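PDB 3UCX: short chain dehydrogenase from Mycobacterium smegmatis, which probably catalyses an NAD(P)(H)-dependent oxidation or reduction of a substrate not yet established. Local coordinates for residues 108-111 with 112-116; 152-155 with 156-159; 162-165 with 166-169; 196-199 with 200-203; 215-218 with 219-223. All coordinates share one frame; numbering follows the deposited sequence. Where two conformers were deposited one is given.

Interaction 1 (108-111 with 112-116); sequences TTFE and HMRDA
A chi1 of 72° puts Thr109 OG1 between its own backbone N and carbonyl carbon, facing forward into the first turn of helix 110-130. There it accepts from His112 N at 3.0 Å with an N-H...O angle of 151°. This is an N-cap: the hydroxyl serves an amide that has no helical carbonyl four residues back to bond. The preceding Thr108 packs through its methyl. A chi1 of -57° sets Thr108 OG1 beside the backbone N and leaves CG2 anti to it; Met113 CG comes across this methyl at about a right angle, 3.5 Å away, and His112 CD2 approaches it at 3.8 Å. Regular helical bonding follows the cap. Arg114 N gives a nearly linear bond to Phe110 O at 2.9 Å, and Asp115 N bonds Glu111 O; the bond from Met113 N to Thr109 O is weak. The Arg114 chain runs extended from CG to NE, then its guanidinium turns back so that Phe110 CB lies over one face, 3.8 Å from Arg114 CZ. The bent end of Met113 brings CE over a face of the Phe110 ring, toward the rim, with Met113 CE 4.3 Å from Phe110 CD2. Phe110 thus has a sulfur-bound methyl on its ring and a flat cation at its base. Across the subunit boundary, Phe122 and Arg126 of the second subunit meet that ring, and Glu118 of the second subunit forms a salt bridge with Arg114. On the other flank of the turn, Thr108, His112 and Met113 rest on Ala159 at the start of helix 158-179.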
loop_
_atom_site.group_PDB
_atom_site.type_symbol
_atom_site.label_atom_id
_atom_site.label_comp_id
_atom_site.label_asym_id
_atom_site.label_seq_id
_atom_site.Cartn_x
_atom_site.Cartn_y
_atom_site.Cartn_z
ATOM N N THR A 108 -5.176 11.339 -25.033
ATOM C CA THR A 108 -6.470 11.308 -24.390
ATOM C C THR A 108 -7.013 12.731 -24.298
ATOM O O THR A 108 -6.323 13.629 -23.814
ATOM C CB THR A 108 -6.333 10.720 -22.976
ATOM O OG1 THR A 108 -5.745 9.424 -23.061
ATOM C CG2 THR A 108 -7.696 10.599 -22.267
ATOM N N THR A 109 -8.246 12.951 -24.744
ATOM C CA THR A 109 -8.830 14.280 -24.646
ATOM C C THR A 109 -9.236 14.619 -23.203
ATOM O O THR A 109 -9.678 13.747 -22.455
ATOM C CB THR A 109 -10.074 14.456 -25.545
ATOM O OG1 THR A 109 -11.172 13.712 -25.002
ATOM C CG2 THR A 109 -9.796 14.008 -27.013
ATOM N N PHE A 110 -9.100 15.884 -22.827
ATOM C CA PHE A 110 -9.507 16.307 -21.488
ATOM C C PHE A 110 -11.023 16.093 -21.300
ATOM O O PHE A 110 -11.468 15.683 -20.241
ATOM C CB PHE A 110 -9.103 17.769 -21.211
ATOM C CG PHE A 110 -7.622 17.962 -20.962
ATOM C CD1 PHE A 110 -6.723 17.953 -22.002
ATOM C CD2 PHE A 110 -7.132 18.172 -19.698
ATOM C CE1 PHE A 110 -5.356 18.122 -21.781
ATOM C CE2 PHE A 110 -5.775 18.356 -19.466
ATOM C CZ PHE A 110 -4.883 18.305 -20.497
ATOM N N GLU A 111 -11.798 16.359 -22.342
ATOM C CA GLU A 111 -13.239 16.109 -22.314
ATOM C C GLU A 111 -13.554 14.658 -21.927
ATOM O O GLU A 111 -14.447 14.417 -21.110
ATOM C CB GLU A 111 -13.858 16.487 -23.677
ATOM C CG GLU A 111 -15.250 15.935 -23.942
ATOM C CD GLU A 111 -15.673 16.095 -25.404
ATOM O OE1 GLU A 111 -15.917 17.243 -25.805
ATOM O OE2 GLU A 111 -15.748 15.078 -26.149
ATOM N N HIS A 112 -12.817 13.694 -22.484
ATOM C CA HIS A 112 -13.034 12.279 -22.138
ATOM C C HIS A 112 -12.805 12.007 -20.670
ATOM O O HIS A 112 -13.568 11.274 -20.032
ATOM C CB HIS A 112 -12.122 11.377 -22.972
ATOM C CG HIS A 112 -12.116 9.938 -22.527
ATOM N ND1 HIS A 112 -13.141 9.093 -22.791
ATOM C CD2 HIS A 112 -11.182 9.204 -21.786
ATOM C CE1 HIS A 112 -12.868 7.875 -22.252
ATOM N NE2 HIS A 112 -11.671 7.947 -21.643
ATOM N N MET A 113 -11.713 12.548 -20.134
ATOM C CA MET A 113 -11.379 12.326 -18.735
ATOM C C MET A 113 -12.392 13.017 -17.810
ATOM O O MET A 113 -12.778 12.446 -16.780
ATOM C CB MET A 113 -9.957 12.778 -18.473
ATOM C CG MET A 113 -8.936 11.945 -19.244
ATOM S SD MET A 113 -7.227 12.331 -18.840
ATOM C CE MET A 113 -7.039 13.893 -19.712
ATOM N N ARG A 114 -12.827 14.227 -18.166
ATOM C CA ARG A 114 -13.895 14.901 -17.382
ATOM C C ARG A 114 -15.164 14.061 -17.367
ATOM O O ARG A 114 -15.795 13.935 -16.327
ATOM C CB ARG A 114 -14.211 16.297 -17.903
ATOM C CG ARG A 114 -13.044 17.265 -17.833
ATOM C CD ARG A 114 -13.458 18.693 -18.165
ATOM N NE ARG A 114 -12.286 19.543 -18.296
ATOM C CZ ARG A 114 -11.747 19.932 -19.446
ATOM N NH1 ARG A 114 -12.307 19.593 -20.602
ATOM N NH2 ARG A 114 -10.651 20.688 -19.442
ATOM N N ASP A 115 -15.538 13.502 -18.524
ATOM C CA ASP A 115 -16.722 12.644 -18.633
ATOM C C ASP A 115 -16.556 11.355 -17.824
ATOM O O ASP A 115 -17.515 10.907 -17.190
ATOM C CB ASP A 115 -17.013 12.261 -20.088
ATOM C CG ASP A 115 -17.523 13.411 -20.930
ATOM O OD1 ASP A 115 -17.931 14.449 -20.386
ATOM O OD2 ASP A 115 -17.520 13.262 -22.183
ATOM N N ALA A 116 -15.360 10.760 -17.838
ATOM C CA ALA A 116 -15.090 9.539 -17.047
ATOM C C ALA A 116 -15.272 9.801 -15.527
ATOM O O ALA A 116 -15.921 9.025 -14.810
ATOM C CB ALA A 116 -13.687 9.008 -17.333
#

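Interaction 2 (152-155 with 156-159); sequences HSQA and KYGA
Tyr157 closes a type II beta turn that starts at Gln154, with Ala155 and Lys156 at its two corners. Tyr157 is also at the N-cap position, so the turn leads directly into helix 158-179, which carries the lysine of the family motif. The closing bond runs from Tyr157 N to Gln154 O, 3.3 Å long with an N-H...O angle of 160°. Lys156 has a positive phi (80°), as the third position of this turn type does, and its side chain leaves the turn extended beyond CG. Its backbone N is held by Glu177 of the second subunit, and Ala155 packs on the same glutamate. Ala155 and Lys156, together with Pro104, line the place where a 2-(2-methoxyethoxy)ethanol molecule is bound, probably taken up from the crystallisation liquor. The Tyr157 ring projects from the turn on the same side as the Gln154 side chain. Ala155 O comes within 3.3 Å of Tyr157 CD2. Gln154 runs alongside the ring, pointing the same way, with its CB 3.6 Å from Tyr157 CD2. One face of the ring receives His152, whose CE1 stands 3.9 Å from Tyr157 CG. The two rings make a T-shaped pair with centroids 5.1 Å apart, the histidine offering its edge. The imidazole itself is met by Gln154 twice. Gln154 NE2 sits 3.4 Å above the His152 ring plane, over its centre, and also makes a weak hydrogen bond to Tyr262 OH. In the plane of the imidazole, Gln154 N donates to His152 ND1 across 3.2 Å, only 4° out of the ring plane.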
loop_
_atom_site.group_PDB
_atom_site.type_symbol
_atom_site.label_atom_id
_atom_site.label_comp_id
_atom_site.label_asym_id
_atom_site.label_seq_id
_atom_site.Cartn_x
_atom_site.Cartn_y
_atom_site.Cartn_z
ATOM N N HIS A 152 -1.912 -1.124 -10.616
ATOM C CA HIS A 152 -0.759 -1.009 -11.512
ATOM C C HIS A 152 -0.726 0.319 -12.217
ATOM O O HIS A 152 -1.596 1.161 -11.996
ATOM C CB HIS A 152 -0.686 -2.213 -12.500
ATOM C CG HIS A 152 -1.846 -2.326 -13.468
ATOM N ND1 HIS A 152 -1.930 -1.599 -14.610
ATOM C CD2 HIS A 152 -2.942 -3.196 -13.480
ATOM C CE1 HIS A 152 -3.052 -1.956 -15.288
ATOM N NE2 HIS A 152 -3.671 -2.931 -14.586
ATOM N N SER A 153 0.300 0.526 -13.050
ATOM C CA SER A 153 0.470 1.797 -13.752
ATOM C C SER A 153 0.782 1.575 -15.227
ATOM O O SER A 153 1.534 2.339 -15.853
ATOM C CB SER A 153 1.578 2.587 -13.054
ATOM O OG SER A 153 1.190 2.898 -11.719
ATOM N N GLN A 154 0.174 0.537 -15.803
ATOM C CA GLN A 154 0.503 0.138 -17.160
ATOM C C GLN A 154 0.117 1.222 -18.153
ATOM O O GLN A 154 -0.868 1.966 -17.982
ATOM C CB GLN A 154 -0.133 -1.213 -17.529
ATOM C CG GLN A 154 0.453 -2.403 -16.758
ATOM C CD GLN A 154 -0.269 -3.708 -17.084
ATOM O OE1 GLN A 154 -0.525 -3.984 -18.244
ATOM N NE2 GLN A 154 -0.627 -4.494 -16.061
ATOM N N ALA A 155 0.922 1.314 -19.204
ATOM C CA ALA A 155 0.691 2.312 -20.224
ATOM C C ALA A 155 -0.694 2.117 -20.832
ATOM O O ALA A 155 -1.181 0.983 -20.934
ATOM C CB ALA A 155 1.777 2.243 -21.304
ATOM N N LYS A 156 -1.322 3.232 -21.168
ATOM C CA LYS A 156 -2.618 3.325 -21.817
ATOM C C LYS A 156 -3.829 3.151 -20.894
ATOM O O LYS A 156 -4.945 3.385 -21.336
ATOM C CB LYS A 156 -2.728 2.413 -23.038
ATOM C CG LYS A 156 -1.596 2.618 -24.034
ATOM C CD LYS A 156 -1.966 2.137 -25.425
ATOM C CE LYS A 156 -0.751 2.210 -26.339
ATOM N NZ LYS A 156 -0.998 1.774 -27.753
ATOM N N TYR A 157 -3.601 2.766 -19.638
ATOM C CA TYR A 157 -4.683 2.651 -18.676
ATOM C C TYR A 157 -4.895 3.924 -17.851
ATOM O O TYR A 157 -5.657 3.895 -16.889
ATOM C CB TYR A 157 -4.385 1.491 -17.711
ATOM C CG TYR A 157 -4.491 0.109 -18.296
ATOM C CD1 TYR A 157 -5.671 -0.614 -18.197
ATOM C CD2 TYR A 157 -3.406 -0.497 -18.918
ATOM C CE1 TYR A 157 -5.764 -1.898 -18.718
ATOM C CE2 TYR A 157 -3.490 -1.775 -19.432
ATOM C CZ TYR A 157 -4.674 -2.466 -19.323
ATOM O OH TYR A 157 -4.784 -3.736 -19.834
ATOM N N GLY A 158 -4.235 5.028 -18.211
ATOM C CA GLY A 158 -4.221 6.226 -17.376
ATOM C C GLY A 158 -5.572 6.865 -17.049
ATOM O O GLY A 158 -5.837 7.162 -15.877
ATOM N N ALA A 159 -6.414 7.113 -18.047
ATOM C CA ALA A 159 -7.685 7.782 -17.767
ATOM C C ALA A 159 -8.523 6.920 -16.846
ATOM O O ALA A 159 -9.159 7.420 -15.926
ATOM C CB ALA A 159 -8.458 8.086 -19.064
#

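Interaction 3 (162-165 with 166-169); sequences MAKS and ALLA
Leu167 and Lys164 meet one turn apart on helix 158-179. Leu167 CB lies over the carbonyl groups of the preceding turn, 3.4 Å from Lys164 O and slightly farther from Ala163 O. With chi1 at 168°, Leu167 CG continues away from its own backbone N and is 4.3 Å from Lys164 O. One of its two methyls, CD2, turns to the lysine and comes within 4.3 Å of Lys164 CD, a loose approach along the aliphatic part of that chain, while CD1 forms the other branch of the fork. Lys164 meets it with a chain bent at chi2 (-77°), not stretched straight out from the helix. The leucine side chain also packs on Thr120 of helix 110-130 and on Asn146 after strand 141-145. Beneath these side chains the helix is regular: Ala166 N, Leu167 N, Leu168 N and Ala169 N each bond the carbonyl four residues earlier, and the Leu167 N to Ala163 O bond measures 2.9 Å. Lys164 O serves two donors, Leu168 N and Asn146 ND2. Ser165 OG is hydrogen-bonded to Lys161 O. Ser165, Ala166 and Ala169 form a surface of small side chains that faces the second subunit: Ser165 packs on Ala169 of the second subunit, Ala169 on Ser165 of the second subunit, and Ala166 on Met162 of the second subunit. Such small side chains are consistent with close packing of the two helices. Lys164 falls at the lysine position of the Tyr-x-x-x-Lys motif of short-chain dehydrogenases, and the paired helices are consistent with the four-helix dimer interface familiar in that family.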
loop_
_atom_site.group_PDB
_atom_site.type_symbol
_atom_site.label_atom_id
_atom_site.label_comp_id
_atom_site.label_asym_id
_atom_site.label_seq_id
_atom_site.Cartn_x
_atom_site.Cartn_y
_atom_site.Cartn_z
ATOM N N MET A 162 -7.037 6.857 -13.336
ATOM C CA MET A 162 -7.268 8.154 -12.684
ATOM C C MET A 162 -8.670 8.228 -12.083
ATOM O O MET A 162 -8.828 8.573 -10.909
ATOM C CB MET A 162 -7.068 9.324 -13.639
ATOM C CG MET A 162 -7.549 10.682 -13.078
ATOM S SD MET A 162 -7.719 11.920 -14.379
ATOM C CE MET A 162 -5.988 12.079 -14.800
ATOM N N ALA A 163 -9.674 7.895 -12.883
ATOM C CA ALA A 163 -11.070 7.964 -12.442
ATOM C C ALA A 163 -11.340 6.944 -11.343
ATOM O O ALA A 163 -11.997 7.243 -10.320
ATOM C CB ALA A 163 -11.995 7.728 -13.626
ATOM N N LYS A 164 -10.861 5.729 -11.561
ATOM C CA LYS A 164 -11.049 4.675 -10.565
ATOM C C LYS A 164 -10.344 4.974 -9.236
ATOM O O LYS A 164 -10.863 4.634 -8.163
ATOM C CB LYS A 164 -10.646 3.331 -11.136
ATOM C CG LYS A 164 -11.644 2.836 -12.203
ATOM C CD LYS A 164 -12.903 2.302 -11.545
ATOM C CE LYS A 164 -13.687 1.329 -12.402
ATOM N NZ LYS A 164 -14.763 2.017 -13.147
ATOM N N SER A 165 -9.176 5.592 -9.314
ATOM C CA SER A 165 -8.418 5.989 -8.135
ATOM C C SER A 165 -9.131 7.093 -7.366
ATOM O O SER A 165 -9.186 7.064 -6.143
ATOM C CB SER A 165 -7.026 6.435 -8.526
ATOM O OG SER A 165 -6.298 5.300 -9.019
ATOM N N ALA A 166 -9.672 8.060 -8.081
ATOM C CA ALA A 166 -10.466 9.111 -7.450
ATOM C C ALA A 166 -11.689 8.468 -6.752
ATOM O O ALA A 166 -12.034 8.827 -5.613
ATOM C CB ALA A 166 -10.907 10.165 -8.481
ATOM N N LEU A 167 -12.314 7.488 -7.414
ATOM C CA LEU A 167 -13.453 6.771 -6.839
ATOM C C LEU A 167 -13.069 6.010 -5.570
ATOM O O LEU A 167 -13.823 6.001 -4.594
ATOM C CB LEU A 167 -14.079 5.829 -7.866
ATOM C CG LEU A 167 -15.106 4.798 -7.350
ATOM C CD1 LEU A 167 -16.374 5.445 -6.768
ATOM C CD2 LEU A 167 -15.463 3.810 -8.456
ATOM N N LEU A 168 -11.918 5.339 -5.593
ATOM C CA LEU A 168 -11.432 4.575 -4.434
ATOM C C LEU A 168 -11.182 5.504 -3.241
ATOM O O LEU A 168 -11.616 5.232 -2.101
ATOM C CB LEU A 168 -10.173 3.778 -4.790
ATOM C CG LEU A 168 -9.578 2.898 -3.681
ATOM C CD1 LEU A 168 -10.617 1.913 -3.129
ATOM C CD2 LEU A 168 -8.282 2.214 -4.151
ATOM N N ALA A 169 -10.532 6.625 -3.520
ATOM C CA ALA A 169 -10.243 7.618 -2.493
ATOM C C ALA A 169 -11.575 8.136 -1.884
ATOM O O ALA A 169 -11.751 8.157 -0.669
ATOM C CB ALA A 169 -9.436 8.764 -3.079
#

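Interaction 4 (196-199 with 200-203); sequences GTLK and SYFE
Leu198 lies over one face of the ring of Phe202, one turn later on helix 196-208. The contact is a CH-pi interaction: Leu198 CG is 4.0 Å from the ring centroid and 15° off the normal. Its methyls extend the apolar patch, with Leu198 CD1 3.6 Å from Phe202 CE1 and 3.9 Å from Tyr201 CD2. With chi1 at -173° CG lies anti to the backbone N, and the branch stands out from the helix where it meets both rings.

The hydrogen bonds include a doubly used acceptor. Gly196 O receives Ser200 N and Ser200 OG, each at 3.1 Å and from opposite faces of the carbonyl plane. Regular helical bonds follow, the one from Phe202 N to Leu198 O being 2.8 Å long.

Charge enters between Lys199 and Glu203, whose chains cross. Glu203 OE2 comes nearest at Lys199 CE, 3.4 Å away, while Lys199 NZ stays 4.6 Å from that oxygen, too far for a salt bridge.

Phe202 is the buried member and packs into helix 213-221, whereas Lys199, Ser200 and Glu203 lie at the surface. The helix is therefore amphipathic: its aromatic and aliphatic face fixes it to the protein, and any attraction between Lys199 and Glu203 is probably weak at this separation.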
loop_
_atom_site.group_PDB
_atom_site.type_symbol
_atom_site.label_atom_id
_atom_site.label_comp_id
_atom_site.label_asym_id
_atom_site.label_seq_id
_atom_site.Cartn_x
_atom_site.Cartn_y
_atom_site.Cartn_z
ATOM N N GLY A 196 -20.010 -14.261 -21.071
ATOM C CA GLY A 196 -20.394 -14.164 -22.489
ATOM C C GLY A 196 -19.889 -12.889 -23.124
ATOM O O GLY A 196 -19.371 -12.917 -24.234
ATOM N N THR A 197 -19.987 -11.769 -22.404
ATOM C CA THR A 197 -19.542 -10.482 -22.942
ATOM C C THR A 197 -18.034 -10.414 -23.213
ATOM O O THR A 197 -17.603 -9.965 -24.283
ATOM C CB THR A 197 -19.921 -9.328 -22.000
ATOM O OG1 THR A 197 -21.341 -9.298 -21.820
ATOM C CG2 THR A 197 -19.453 -7.987 -22.555
ATOM N N LEU A 198 -17.225 -10.828 -22.241
ATOM C CA LEU A 198 -15.778 -10.819 -22.431
ATOM C C LEU A 198 -15.345 -11.831 -23.499
ATOM O O LEU A 198 -14.414 -11.574 -24.242
ATOM C CB LEU A 198 -15.040 -11.102 -21.123
ATOM C CG LEU A 198 -13.517 -10.948 -21.221
ATOM C CD1 LEU A 198 -13.112 -9.532 -21.651
ATOM C CD2 LEU A 198 -12.843 -11.331 -19.907
ATOM N N LYS A 199 -16.020 -12.967 -23.563
ATOM C CA LYS A 199 -15.737 -13.953 -24.603
ATOM C C LYS A 199 -15.914 -13.369 -26.016
ATOM O O LYS A 199 -15.031 -13.543 -26.863
ATOM C CB LYS A 199 -16.596 -15.190 -24.433
ATOM C CG LYS A 199 -16.315 -16.246 -25.504
ATOM C CD LYS A 199 -16.859 -17.605 -25.122
ATOM C CE LYS A 199 -16.695 -18.594 -26.271
ATOM N NZ LYS A 199 -16.478 -19.973 -25.739
ATOM N N SER A 200 -17.018 -12.643 -26.253
ATOM C CA SER A 200 -17.260 -12.029 -27.581
ATOM C C SER A 200 -16.165 -11.045 -27.903
ATOM O O SER A 200 -15.758 -10.897 -29.054
ATOM C CB SER A 200 -18.591 -11.275 -27.654
ATOM O OG SER A 200 -19.649 -12.080 -27.218
ATOM N N TYR A 201 -15.716 -10.343 -26.876
ATOM C CA TYR A 201 -14.657 -9.384 -27.030
ATOM C C TYR A 201 -13.346 -10.072 -27.382
ATOM O O TYR A 201 -12.628 -9.632 -28.290
ATOM C CB TYR A 201 -14.496 -8.575 -25.754
ATOM C CG TYR A 201 -13.346 -7.633 -25.822
ATOM C CD1 TYR A 201 -13.369 -6.547 -26.683
ATOM C CD2 TYR A 201 -12.219 -7.832 -25.038
ATOM C CE1 TYR A 201 -12.297 -5.673 -26.748
ATOM C CE2 TYR A 201 -11.152 -6.966 -25.092
ATOM C CZ TYR A 201 -11.200 -5.892 -25.951
ATOM O OH TYR A 201 -10.123 -5.050 -25.999
ATOM N N PHE A 202 -13.023 -11.153 -26.677
ATOM C CA PHE A 202 -11.817 -11.910 -27.012
ATOM C C PHE A 202 -11.912 -12.510 -28.433
ATOM O O PHE A 202 -10.902 -12.606 -29.138
ATOM C CB PHE A 202 -11.529 -12.989 -25.971
ATOM C CG PHE A 202 -10.935 -12.462 -24.666
ATOM C CD1 PHE A 202 -10.651 -11.111 -24.474
ATOM C CD2 PHE A 202 -10.610 -13.348 -23.647
ATOM C CE1 PHE A 202 -10.095 -10.655 -23.280
ATOM C CE2 PHE A 202 -10.073 -12.904 -22.458
ATOM C CZ PHE A 202 -9.799 -11.557 -22.275
ATOM N N GLU A 203 -13.109 -12.903 -28.846
ATOM C CA GLU A 203 -13.314 -13.412 -30.214
ATOM C C GLU A 203 -13.018 -12.344 -31.264
ATOM O O GLU A 203 -12.346 -12.626 -32.261
ATOM C CB GLU A 203 -14.719 -13.979 -30.372
ATOM C CG GLU A 203 -14.878 -15.309 -29.653
ATOM C CD GLU A 203 -16.309 -15.777 -29.569
ATOM O OE1 GLU A 203 -17.217 -14.969 -29.843
ATOM O OE2 GLU A 203 -16.529 -16.954 -29.212
#

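Interaction 5 (215-218 with 219-223); sequences DIYN and AAAAG
Tyr217 and Ala221 make the one apolar side-chain contact of this helical turn: Tyr217 CE1 approaches Ala221 CB at 4.1 Å. The ring reaches that methyl because CG lies anti to the backbone N (chi1 179°), which carries the ring outward and somewhat toward the C-terminal end, beside Ala221. The remaining first-shell contacts are of alanine methyls with carbonyl oxygens. Ala219 CB rests 3.4 Å from Asp215 O, and Ala220 CB sits 3.5 Å from Tyr217 O. Three helical bonds support them: Ala219 N to Asp215 O, Ala220 N to Ile216 O and Ala221 N to Tyr217 O, each 2.9 Å. The last of these arrives nearly head-on to its carbonyl. The pattern then weakens. Ala222 N is 3.0 Å from Asn218 O but badly angled for a hydrogen bond, and it makes only a weak one to Ala219 O.

Farther out, the phenol of Tyr217 is fixed at its tip, where OH is hydrogen-bonded to Leu229 N, and Trp194 meets its ring edge-to-face. Asn218 OD1 lies in the plane of the tyrosine ring at its edge. At the start of the turn Asp215 OD2 bonds Thr211 OG1, while Ser212 OG takes Asp215 N. Beyond the other end, Ala221 O bonds Ser224 OG and Ala222 O bonds Lys227 NZ. A bound pentaethylene glycol, probably from the crystallisation liquor, lies about 4 Å from the Tyr217 side chain. Phe202 of helix 196-208 packs on Ile216 and Ala220, and the small Ala220 methyl probably lets the Phe202 ring pack against this side of the helix, while polar partners before and after the turn tie its backbone and its one large ring to the adjoining loops.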
loop_
_atom_site.group_PDB
_atom_site.type_symbol
_atom_site.label_atom_id
_atom_site.label_comp_id
_atom_site.label_asym_id
_atom_site.label_seq_id
_atom_site.Cartn_x
_atom_site.Cartn_y
_atom_site.Cartn_z
ATOM N N ASP A 215 -5.305 -18.156 -26.853
ATOM C CA ASP A 215 -4.101 -17.341 -26.769
ATOM C C ASP A 215 -4.376 -16.053 -25.980
ATOM O O ASP A 215 -3.586 -15.650 -25.113
ATOM C CB ASP A 215 -3.636 -17.011 -28.202
ATOM C CG ASP A 215 -2.331 -16.244 -28.257
ATOM O OD1 ASP A 215 -1.640 -16.102 -27.222
ATOM O OD2 ASP A 215 -1.978 -15.785 -29.371
ATOM N N ILE A 216 -5.503 -15.416 -26.295
ATOM C CA ILE A 216 -5.860 -14.128 -25.698
ATOM C C ILE A 216 -6.211 -14.369 -24.236
ATOM O O ILE A 216 -5.717 -13.676 -23.341
ATOM C CB ILE A 216 -7.101 -13.494 -26.386
ATOM C CG1 ILE A 216 -6.873 -13.298 -27.889
ATOM C CG2 ILE A 216 -7.467 -12.171 -25.707
ATOM C CD1 ILE A 216 -6.005 -12.114 -28.213
ATOM N N TYR A 217 -7.048 -15.377 -23.990
ATOM C CA TYR A 217 -7.440 -15.706 -22.617
ATOM C C TYR A 217 -6.214 -16.038 -21.786
ATOM O O TYR A 217 -6.022 -15.487 -20.696
ATOM C CB TYR A 217 -8.451 -16.858 -22.560
ATOM C CG TYR A 217 -8.879 -17.246 -21.153
ATOM C CD1 TYR A 217 -8.069 -18.059 -20.344
ATOM C CD2 TYR A 217 -10.093 -16.827 -20.639
ATOM C CE1 TYR A 217 -8.462 -18.429 -19.068
ATOM C CE2 TYR A 217 -10.487 -17.168 -19.349
ATOM C CZ TYR A 217 -9.669 -17.970 -18.568
ATOM O OH TYR A 217 -10.068 -18.330 -17.303
ATOM N N ASN A 218 -5.372 -16.935 -22.280
ATOM C CA ASN A 218 -4.198 -17.345 -21.515
ATOM C C ASN A 218 -3.253 -16.159 -21.263
ATOM O O ASN A 218 -2.702 -16.042 -20.169
ATOM C CB ASN A 218 -3.442 -18.497 -22.220
ATOM C CG ASN A 218 -4.233 -19.797 -22.260
ATOM O OD1 ASN A 218 -5.044 -20.092 -21.376
ATOM N ND2 ASN A 218 -3.966 -20.609 -23.282
ATOM N N ALA A 219 -3.071 -15.273 -22.246
ATOM C CA ALA A 219 -2.264 -14.069 -22.028
ATOM C C ALA A 219 -2.875 -13.189 -20.926
ATOM O O ALA A 219 -2.152 -12.687 -20.063
ATOM C CB ALA A 219 -2.034 -13.260 -23.325
ATOM N N ALA A 220 -4.188 -13.026 -20.941
ATOM C CA ALA A 220 -4.862 -12.214 -19.946
ATOM C C ALA A 220 -4.716 -12.831 -18.543
ATOM O O ALA A 220 -4.565 -12.101 -17.546
ATOM C CB ALA A 220 -6.330 -12.054 -20.302
ATOM N N ALA A 221 -4.759 -14.167 -18.467
ATOM C CA ALA A 221 -4.721 -14.886 -17.183
ATOM C C ALA A 221 -3.319 -15.201 -16.650
ATOM O O ALA A 221 -3.177 -15.685 -15.514
ATOM C CB ALA A 221 -5.547 -16.162 -17.289
ATOM N N ALA A 222 -2.281 -14.904 -17.448
ATOM C CA ALA A 222 -0.920 -15.384 -17.163
ATOM C C ALA A 222 -0.349 -14.777 -15.896
ATOM O O ALA A 222 0.402 -15.422 -15.200
ATOM C CB ALA A 222 0.024 -15.115 -18.360
ATOM N N GLY A 223 -0.716 -13.539 -15.585
ATOM C CA GLY A 223 -0.194 -12.875 -14.385
ATOM C C GLY A 223 -0.858 -13.364 -13.099
ATOM O O GLY A 223 -0.340 -13.122 -11.999
#

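In the fold
The five contacts form two groups. Interactions 1, 2 and 3 lie on or at the start of helices 110-130 and 158-179, and all touch the second subunit. Interaction 1 meets interaction 2 where Met113 CG is 3.9 Å from Ala159 CB, and meets interaction 3 where Met113 SD is 4.2 Å from Met162 CE. Interactions 4 and 5 pair consecutive helices: Phe202 CD1 lies 3.6 Å from Ile216 CG2 and Phe202 CZ 4.0 Å from Ala220 CB. Interaction 2, at the 2-(2-methoxyethoxy)ethanol site, comes closest to the second group, its nearest atoms about 8 Å from interactions 4 and 5. Interaction 3, with the motif lysine, stays about 14 Å from interaction 4 at nearest atoms.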